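Local structure of phenylacetaldehyde dehydrogenase (Burkholderia cenocepacia, 4O5H) at residues Gln137-Met142 with Lys194-Leu199; Arg381-Gly386 with Pro398-Asp403. The protein probably catalyses the NAD+-dependent oxidation of phenylacetaldehyde to phenylacetic acid. All coordinates share one frame; numbering follows the deposited sequence.

Interaction 1: Gln137-Met142 with Lys194-Leu199; sequences QCFRYM and KIAPAL
F139 and M142 both turn CG anti to their own carbonyl carbon (chi1 -77° and -62°), and one helical turn apart they close on the methyl of A196. That methyl is the centre of the contact: C138, F139 and M142 all touch it. The ring of F139 takes it obliquely, neither squarely over a face nor at the rim, with CD1 of F139 3.6 Å from A196 CB. M142 comes in beside it through its proximal chain, M142 CG standing 3.8 Å from A196 CB, before the bend at chi2 carries the sulfur onward. On another side lies C138, whose SG is 3.9 Å from the same A196 CB. Next along the same side of the ring, F139 CE1 meets I195 CG2 in the ring plane at 3.9 Å and L199 CD1 at 4.0 Å. No hydrogen bond crosses. F139 also packs on L101 and I105 of helix 91-107, while M142 and P197 both reach V496 of helix 493-499. The local axes run 8.8 Å apart and 19° from parallel, with the alanine methyl filling the middle of the interface. Helix 124-145 thus packs on helix 187-201, the beta-alpha-beta crossover between parallel strands 166-181 and 204-208, consistent with the Rossmann-like cofactor-binding domain of aldehyde dehydrogenases.

Interaction 2: Arg381-Gly386 with Pro398-Asp403; sequences RAAAGG and PTVLVD
An antiparallel strand pair interrupted by a classic beta bulge joins R381-G386 to P398-D403 at one edge of a mixed sheet, as counted within this chain. R381 and V402 form a hydrogen-bonded pair, with R381 N 3.0 Å from V402 O and V402 N 2.8 Å from R381 O. At the bulge, A383 and A384 both face V400: A383 N donates to V400 O at 2.8 Å, while the bond from A384 N to that oxygen is weak. V400 N returns to A384 O at 2.9 Å. Past the bulge, G386 N reaches T399 OG1 at 3.0 Å; this hydroxyl also bonds to E397 O. At the other end, the R381 chain starts from the crowded position between N and C (chi1 85°), then extends from CG to NE. V402 CG2 sits 3.5 Å above the centre of one face of the R381 guanidinium. R381 NE makes a salt bridge to D403 OD2 at 2.9 Å. The guanidinium and carboxylate planes are 65° apart, and NE meets that oxygen from above the carboxylate plane, far from a flat two-pronged pairing. A384, V400 and V402 pack on helix 330-343, A382 and L401 on F376 of helix 362-378, and strand 399-402 continues the sheet through backbone bonds to strand 419-425.

The two contacts lie on opposite sides of the chain's centre, their own centres about 40 Å apart, and share no helix or strand. Interaction 1 is core throughout: every touching residue is buried, and two helices meet by apolar packing alone. Interaction 2 is only partly buried and rests on backbone hydrogen bonding, as expected of an outermost strand within the chain joined to its neighbour. Its charged side chains, R381 and D403, meet at one exposed end, whereas most of its apolar ones, such as V400, V402 and L401, lie against flanking helices. The charged groups near interaction 1 take no part in it: R140 pairs with D103 and E106, and the buried K194 with E491, with a further hydrogen bond to T260.

Interaction 1: Gln137-Met142 with Lys194-Leu199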
ATOM      1  N   GLN A 137      -9.099  -4.725 -24.140  1.00 10.27           N
ATOM      2  CA  GLN A 137      -8.973  -3.293 -23.979  1.00 10.52           C
ATOM      3  C   GLN A 137      -8.046  -2.925 -22.826  1.00  9.93           C
ATOM      4  O   GLN A 137      -7.411  -1.891 -22.879  1.00  9.61           O
ATOM      5  CB  GLN A 137     -10.339  -2.591 -23.784  1.00 11.23           C
ATOM      6  CG  GLN A 137     -11.218  -2.637 -25.006  1.00 12.37           C
ATOM      7  CD  GLN A 137     -10.817  -1.639 -26.098  1.00 13.52           C
ATOM      8  OE1 GLN A 137      -9.735  -1.041 -26.081  1.00 14.67           O
ATOM      9  NE2 GLN A 137     -11.672  -1.520 -27.089  1.00 14.63           N
ATOM     10  N   CYS A 138      -8.000  -3.749 -21.773  1.00  9.58           N
ATOM     11  CA  CYS A 138      -7.104  -3.479 -20.668  1.00  9.28           C
ATOM     12  C   CYS A 138      -5.657  -3.515 -21.150  1.00  8.96           C
ATOM     13  O   CYS A 138      -4.897  -2.611 -20.871  1.00  8.65           O
ATOM     14  CB  CYS A 138      -7.282  -4.490 -19.547  1.00  9.36           C
ATOM     15  SG  CYS A 138      -6.286  -4.103 -18.087  1.00  9.79           S
ATOM     16  N   PHE A 139      -5.276  -4.551 -21.922  1.00  8.81           N
ATOM     17  CA  PHE A 139      -3.946  -4.571 -22.508  1.00  8.73           C
ATOM     18  C   PHE A 139      -3.687  -3.378 -23.433  1.00  8.82           C
ATOM     19  O   PHE A 139      -2.610  -2.817 -23.420  1.00  8.45           O
ATOM     20  CB  PHE A 139      -3.679  -5.886 -23.247  1.00  8.94           C
ATOM     21  CG  PHE A 139      -3.370  -7.055 -22.321  1.00  8.93           C
ATOM     22  CD1 PHE A 139      -2.145  -7.110 -21.666  1.00  8.92           C
ATOM     23  CD2 PHE A 139      -4.320  -8.036 -22.078  1.00  9.11           C
ATOM     24  CE1 PHE A 139      -1.860  -8.148 -20.788  1.00  9.05           C
ATOM     25  CE2 PHE A 139      -4.038  -9.104 -21.208  1.00  9.16           C
ATOM     26  CZ  PHE A 139      -2.810  -9.146 -20.557  1.00  9.07           C
ATOM     27  N   ARG A 140      -4.676  -2.995 -24.232  1.00  9.07           N
ATOM     28  CA  ARG A 140      -4.483  -1.867 -25.162  1.00  9.32           C
ATOM     29  C   ARG A 140      -4.323  -0.537 -24.391  1.00  9.33           C
ATOM     30  O   ARG A 140      -3.399   0.260 -24.667  1.00  9.16           O
ATOM     31  CB  ARG A 140      -5.652  -1.768 -26.170  1.00  9.58           C
ATOM     32  CG  ARG A 140      -5.471  -0.629 -27.179  1.00  9.80           C
ATOM     33  CD  ARG A 140      -6.450  -0.738 -28.317  1.00 10.30           C
ATOM     34  NE  ARG A 140      -6.265  -1.949 -29.088  1.00 10.51           N
ATOM     35  CZ  ARG A 140      -7.177  -2.908 -29.236  1.00 10.95           C
ATOM     36  NH1 ARG A 140      -8.367  -2.840 -28.665  1.00 11.11           N
ATOM     37  NH2 ARG A 140      -6.903  -3.987 -29.978  1.00 11.37           N
ATOM     38  N   TYR A 141      -5.229  -0.306 -23.429  1.00  9.42           N
ATOM     39  CA  TYR A 141      -5.190   0.926 -22.615  1.00  9.37           C
ATOM     40  C   TYR A 141      -3.827   1.042 -21.913  1.00  9.42           C
ATOM     41  O   TYR A 141      -3.130   2.071 -22.010  1.00  9.35           O
ATOM     42  CB  TYR A 141      -6.346   0.942 -21.632  1.00  9.48           C
ATOM     43  CG  TYR A 141      -6.298   2.066 -20.616  1.00  9.37           C
ATOM     44  CD1 TYR A 141      -6.796   3.305 -20.908  1.00  9.60           C
ATOM     45  CD2 TYR A 141      -5.658   1.889 -19.391  1.00  9.32           C
ATOM     46  CE1 TYR A 141      -6.717   4.344 -19.991  1.00  9.56           C
ATOM     47  CE2 TYR A 141      -5.546   2.924 -18.478  1.00  9.32           C
ATOM     48  CZ  TYR A 141      -6.103   4.147 -18.783  1.00  9.49           C
ATOM     49  OH  TYR A 141      -5.984   5.191 -17.869  1.00  9.64           O
ATOM     50  N   MET A 142      -3.400  -0.039 -21.248  1.00  9.33           N
ATOM     51  CA  MET A 142      -2.129  -0.014 -20.526  1.00  9.04           C
ATOM     52  C   MET A 142      -0.910   0.074 -21.448  1.00  8.88           C
ATOM     53  O   MET A 142       0.099   0.645 -21.080  1.00  8.43           O
ATOM     54  CB  MET A 142      -2.032  -1.246 -19.598  1.00  9.03           C
ATOM     55  CG  MET A 142      -3.120  -1.303 -18.513  1.00  9.16           C
ATOM     56  SD  MET A 142      -2.984   0.063 -17.350  1.00  8.94           S
ATOM     57  CE  MET A 142      -4.590  -0.064 -16.567  1.00  9.25           C
ATOM     58  N   LYS A 194      -4.196  -7.742 -13.744  1.00 12.54           N
ATOM     59  CA  LYS A 194      -2.935  -7.862 -12.991  1.00 13.22           C
ATOM     60  C   LYS A 194      -1.740  -7.827 -13.908  1.00 12.50           C
ATOM     61  O   LYS A 194      -0.693  -7.314 -13.552  1.00 13.24           O
ATOM     62  CB  LYS A 194      -2.844  -9.184 -12.240  1.00 14.14           C
ATOM     63  CG  LYS A 194      -3.986  -9.520 -11.309  1.00 15.72           C
ATOM     64  CD  LYS A 194      -4.098  -8.597 -10.154  1.00 16.73           C
ATOM     65  CE  LYS A 194      -4.883  -9.252  -9.024  1.00 16.80           C
ATOM     66  NZ  LYS A 194      -5.630  -8.192  -8.302  1.00 17.07           N
ATOM     67  N   ILE A 195      -1.838  -8.466 -15.052  1.00 11.82           N
ATOM     68  CA  ILE A 195      -0.664  -8.609 -15.930  1.00 11.45           C
ATOM     69  C   ILE A 195      -0.392  -7.307 -16.712  1.00 10.91           C
ATOM     70  O   ILE A 195       0.749  -6.925 -16.870  1.00  9.96           O
ATOM     71  CB  ILE A 195      -0.865  -9.788 -16.918  1.00 11.69           C
ATOM     72  CG1 ILE A 195      -0.877 -11.111 -16.153  1.00 11.72           C
ATOM     73  CG2 ILE A 195       0.223  -9.820 -17.992  1.00 12.05           C
ATOM     74  CD1 ILE A 195      -1.314 -12.286 -17.019  1.00 11.96           C
ATOM     75  N   ALA A 196      -1.454  -6.648 -17.209  1.00 10.41           N
ATOM     76  CA  ALA A 196      -1.246  -5.533 -18.136  1.00 10.49           C
ATOM     77  C   ALA A 196      -0.423  -4.378 -17.530  1.00 10.67           C
ATOM     78  O   ALA A 196       0.520  -3.913 -18.142  1.00 10.30           O
ATOM     79  CB  ALA A 196      -2.533  -5.049 -18.753  1.00 10.55           C
ATOM     80  N   PRO A 197      -0.733  -3.964 -16.302  1.00 10.79           N
ATOM     81  CA  PRO A 197       0.043  -2.867 -15.744  1.00 10.98           C
ATOM     82  C   PRO A 197       1.472  -3.263 -15.468  1.00 11.18           C
ATOM     83  O   PRO A 197       2.369  -2.418 -15.531  1.00 11.26           O
ATOM     84  CB  PRO A 197      -0.670  -2.528 -14.431  1.00 11.14           C
ATOM     85  CG  PRO A 197      -1.962  -3.243 -14.445  1.00 11.08           C
ATOM     86  CD  PRO A 197      -1.894  -4.322 -15.486  1.00 10.95           C
ATOM     87  N   ALA A 198       1.687  -4.526 -15.158  1.00 11.40           N
ATOM     88  CA  ALA A 198       3.036  -5.065 -14.983  1.00 11.78           C
ATOM     89  C   ALA A 198       3.856  -4.989 -16.246  1.00 11.84           C
ATOM     90  O   ALA A 198       4.986  -4.513 -16.237  1.00 12.91           O
ATOM     91  CB  ALA A 198       2.962  -6.499 -14.505  1.00 11.83           C
ATOM     92  N   LEU A 199       3.286  -5.395 -17.358  1.00 11.38           N
ATOM     93  CA  LEU A 199       3.979  -5.317 -18.606  1.00 11.46           C
ATOM     94  C   LEU A 199       4.277  -3.888 -19.026  1.00 11.19           C
ATOM     95  O   LEU A 199       5.368  -3.591 -19.541  1.00 11.71           O
ATOM     96  CB  LEU A 199       3.197  -6.040 -19.687  1.00 11.80           C
ATOM     97  CG  LEU A 199       2.903  -7.528 -19.429  1.00 12.01           C
ATOM     98  CD1 LEU A 199       2.121  -8.132 -20.569  1.00 12.41           C
ATOM     99  CD2 LEU A 199       4.191  -8.302 -19.258  1.00 12.62           C
TER

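Interaction 2: Arg381-Gly386 with Pro398-Asp403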
ATOM      1  N   ARG A 381     -37.685 -13.906   4.758  1.00 25.16           N
ATOM      2  CA  ARG A 381     -38.470 -14.670   3.825  1.00 26.55           C
ATOM      3  C   ARG A 381     -38.150 -14.343   2.393  1.00 25.32           C
ATOM      4  O   ARG A 381     -37.704 -13.232   2.083  1.00 23.37           O
ATOM      5  CB  ARG A 381     -39.960 -14.527   4.100  1.00 29.77           C
ATOM      6  CG  ARG A 381     -40.637 -13.347   3.493  1.00 31.04           C
ATOM      7  CD  ARG A 381     -42.108 -13.271   3.909  1.00 33.73           C
ATOM      8  NE  ARG A 381     -42.521 -11.885   3.731  1.00 35.51           N
ATOM      9  CZ  ARG A 381     -42.814 -11.345   2.550  1.00 36.86           C
ATOM     10  NH1 ARG A 381     -42.814 -12.080   1.462  1.00 36.79           N
ATOM     11  NH2 ARG A 381     -43.127 -10.057   2.468  1.00 40.17           N
ATOM     12  N   ALA A 382     -38.365 -15.337   1.532  1.00 24.51           N
ATOM     13  CA  ALA A 382     -38.039 -15.203   0.122  1.00 24.19           C
ATOM     14  C   ALA A 382     -39.196 -14.609  -0.666  1.00 24.00           C
ATOM     15  O   ALA A 382     -40.277 -15.172  -0.730  1.00 24.87           O
ATOM     16  CB  ALA A 382     -37.670 -16.551  -0.450  1.00 24.45           C
ATOM     17  N   ALA A 383     -38.981 -13.441  -1.235  1.00 23.38           N
ATOM     18  CA  ALA A 383     -39.928 -12.868  -2.167  1.00 23.48           C
ATOM     19  C   ALA A 383     -39.752 -13.515  -3.522  1.00 23.16           C
ATOM     20  O   ALA A 383     -40.638 -13.438  -4.373  1.00 23.26           O
ATOM     21  CB  ALA A 383     -39.710 -11.369  -2.280  1.00 23.26           C
ATOM     22  N   ALA A 384     -38.571 -14.087  -3.752  1.00 22.67           N
ATOM     23  CA  ALA A 384     -38.334 -14.870  -4.947  1.00 22.52           C
ATOM     24  C   ALA A 384     -37.242 -15.879  -4.663  1.00 22.41           C
ATOM     25  O   ALA A 384     -36.358 -15.598  -3.871  1.00 22.53           O
ATOM     26  CB  ALA A 384     -37.954 -13.954  -6.100  1.00 22.32           C
ATOM     27  N   GLY A 385     -37.297 -17.029  -5.327  1.00 22.16           N
ATOM     28  CA  GLY A 385     -36.232 -18.017  -5.269  1.00 22.91           C
ATOM     29  C   GLY A 385     -36.149 -18.776  -3.961  1.00 23.95           C
ATOM     30  O   GLY A 385     -37.167 -19.045  -3.352  1.00 24.00           O
ATOM     31  N   GLY A 386     -34.937 -19.092  -3.530  1.00 24.93           N
ATOM     32  CA  GLY A 386     -34.699 -19.816  -2.286  1.00 28.18           C
ATOM     33  C   GLY A 386     -34.071 -21.233  -2.311  1.00 32.09           C
ATOM     34  O   GLY A 386     -33.420 -21.676  -1.321  1.00 31.20           O
ATOM     35  N   PRO A 398     -32.065 -17.407  -8.500  1.00 15.77           N
ATOM     36  CA  PRO A 398     -31.968 -16.028  -8.087  1.00 15.64           C
ATOM     37  C   PRO A 398     -32.924 -15.839  -6.934  1.00 16.03           C
ATOM     38  O   PRO A 398     -34.091 -16.187  -7.043  1.00 16.99           O
ATOM     39  CB  PRO A 398     -32.433 -15.238  -9.303  1.00 15.79           C
ATOM     40  CG  PRO A 398     -32.196 -16.140 -10.448  1.00 15.74           C
ATOM     41  CD  PRO A 398     -32.415 -17.526  -9.923  1.00 15.90           C
ATOM     42  N   THR A 399     -32.420 -15.276  -5.845  1.00 15.70           N
ATOM     43  CA  THR A 399     -33.123 -15.236  -4.597  1.00 16.14           C
ATOM     44  C   THR A 399     -33.196 -13.822  -4.029  1.00 16.39           C
ATOM     45  O   THR A 399     -32.186 -13.097  -3.978  1.00 15.95           O
ATOM     46  CB  THR A 399     -32.425 -16.187  -3.613  1.00 15.93           C
ATOM     47  OG1 THR A 399     -32.504 -17.502  -4.142  1.00 15.59           O
ATOM     48  CG2 THR A 399     -33.090 -16.182  -2.285  1.00 16.57           C
ATOM     49  N   VAL A 400     -34.403 -13.407  -3.643  1.00 16.78           N
ATOM     50  CA  VAL A 400     -34.610 -12.102  -3.015  1.00 16.98           C
ATOM     51  C   VAL A 400     -35.225 -12.310  -1.643  1.00 17.47           C
ATOM     52  O   VAL A 400     -36.296 -12.919  -1.521  1.00 17.97           O
ATOM     53  CB  VAL A 400     -35.565 -11.230  -3.839  1.00 17.68           C
ATOM     54  CG1 VAL A 400     -35.806  -9.874  -3.158  1.00 17.66           C
ATOM     55  CG2 VAL A 400     -34.980 -11.010  -5.232  1.00 17.14           C
ATOM     56  N   LEU A 401     -34.524 -11.846  -0.615  1.00 17.10           N
ATOM     57  CA  LEU A 401     -34.952 -11.968   0.756  1.00 17.53           C
ATOM     58  C   LEU A 401     -35.415 -10.635   1.293  1.00 17.98           C
ATOM     59  O   LEU A 401     -34.736  -9.616   1.132  1.00 17.06           O
ATOM     60  CB  LEU A 401     -33.813 -12.500   1.624  1.00 17.25           C
ATOM     61  CG  LEU A 401     -33.229 -13.876   1.250  1.00 17.13           C
ATOM     62  CD1 LEU A 401     -32.076 -14.254   2.147  1.00 16.77           C
ATOM     63  CD2 LEU A 401     -34.329 -14.915   1.328  1.00 18.05           C
ATOM     64  N   VAL A 402     -36.584 -10.660   1.948  1.00 19.20           N
ATOM     65  CA  VAL A 402     -37.144  -9.502   2.637  1.00 19.72           C
ATOM     66  C   VAL A 402     -37.417  -9.844   4.103  1.00 20.35           C
ATOM     67  O   VAL A 402     -37.241 -10.972   4.524  1.00 19.96           O
ATOM     68  CB  VAL A 402     -38.429  -8.989   1.967  1.00 20.38           C
ATOM     69  CG1 VAL A 402     -38.132  -8.577   0.541  1.00 20.14           C
ATOM     70  CG2 VAL A 402     -39.540 -10.028   2.013  1.00 21.20           C
ATOM     71  N   ASP A 403     -37.820  -8.842   4.870  1.00 21.28           N
ATOM     72  CA  ASP A 403     -38.018  -8.967   6.313  1.00 22.35           C
ATOM     73  C   ASP A 403     -36.703  -9.273   6.973  1.00 21.70           C
ATOM     74  O   ASP A 403     -36.640  -9.954   8.001  1.00 21.68           O
ATOM     75  CB  ASP A 403     -39.046 -10.042   6.691  1.00 23.58           C
ATOM     76  CG  ASP A 403     -40.445  -9.768   6.139  1.00 24.72           C
ATOM     77  OD1 ASP A 403     -40.772  -8.614   5.855  1.00 25.49           O
ATOM     78  OD2 ASP A 403     -41.208 -10.739   6.026  1.00 25.52           O
TER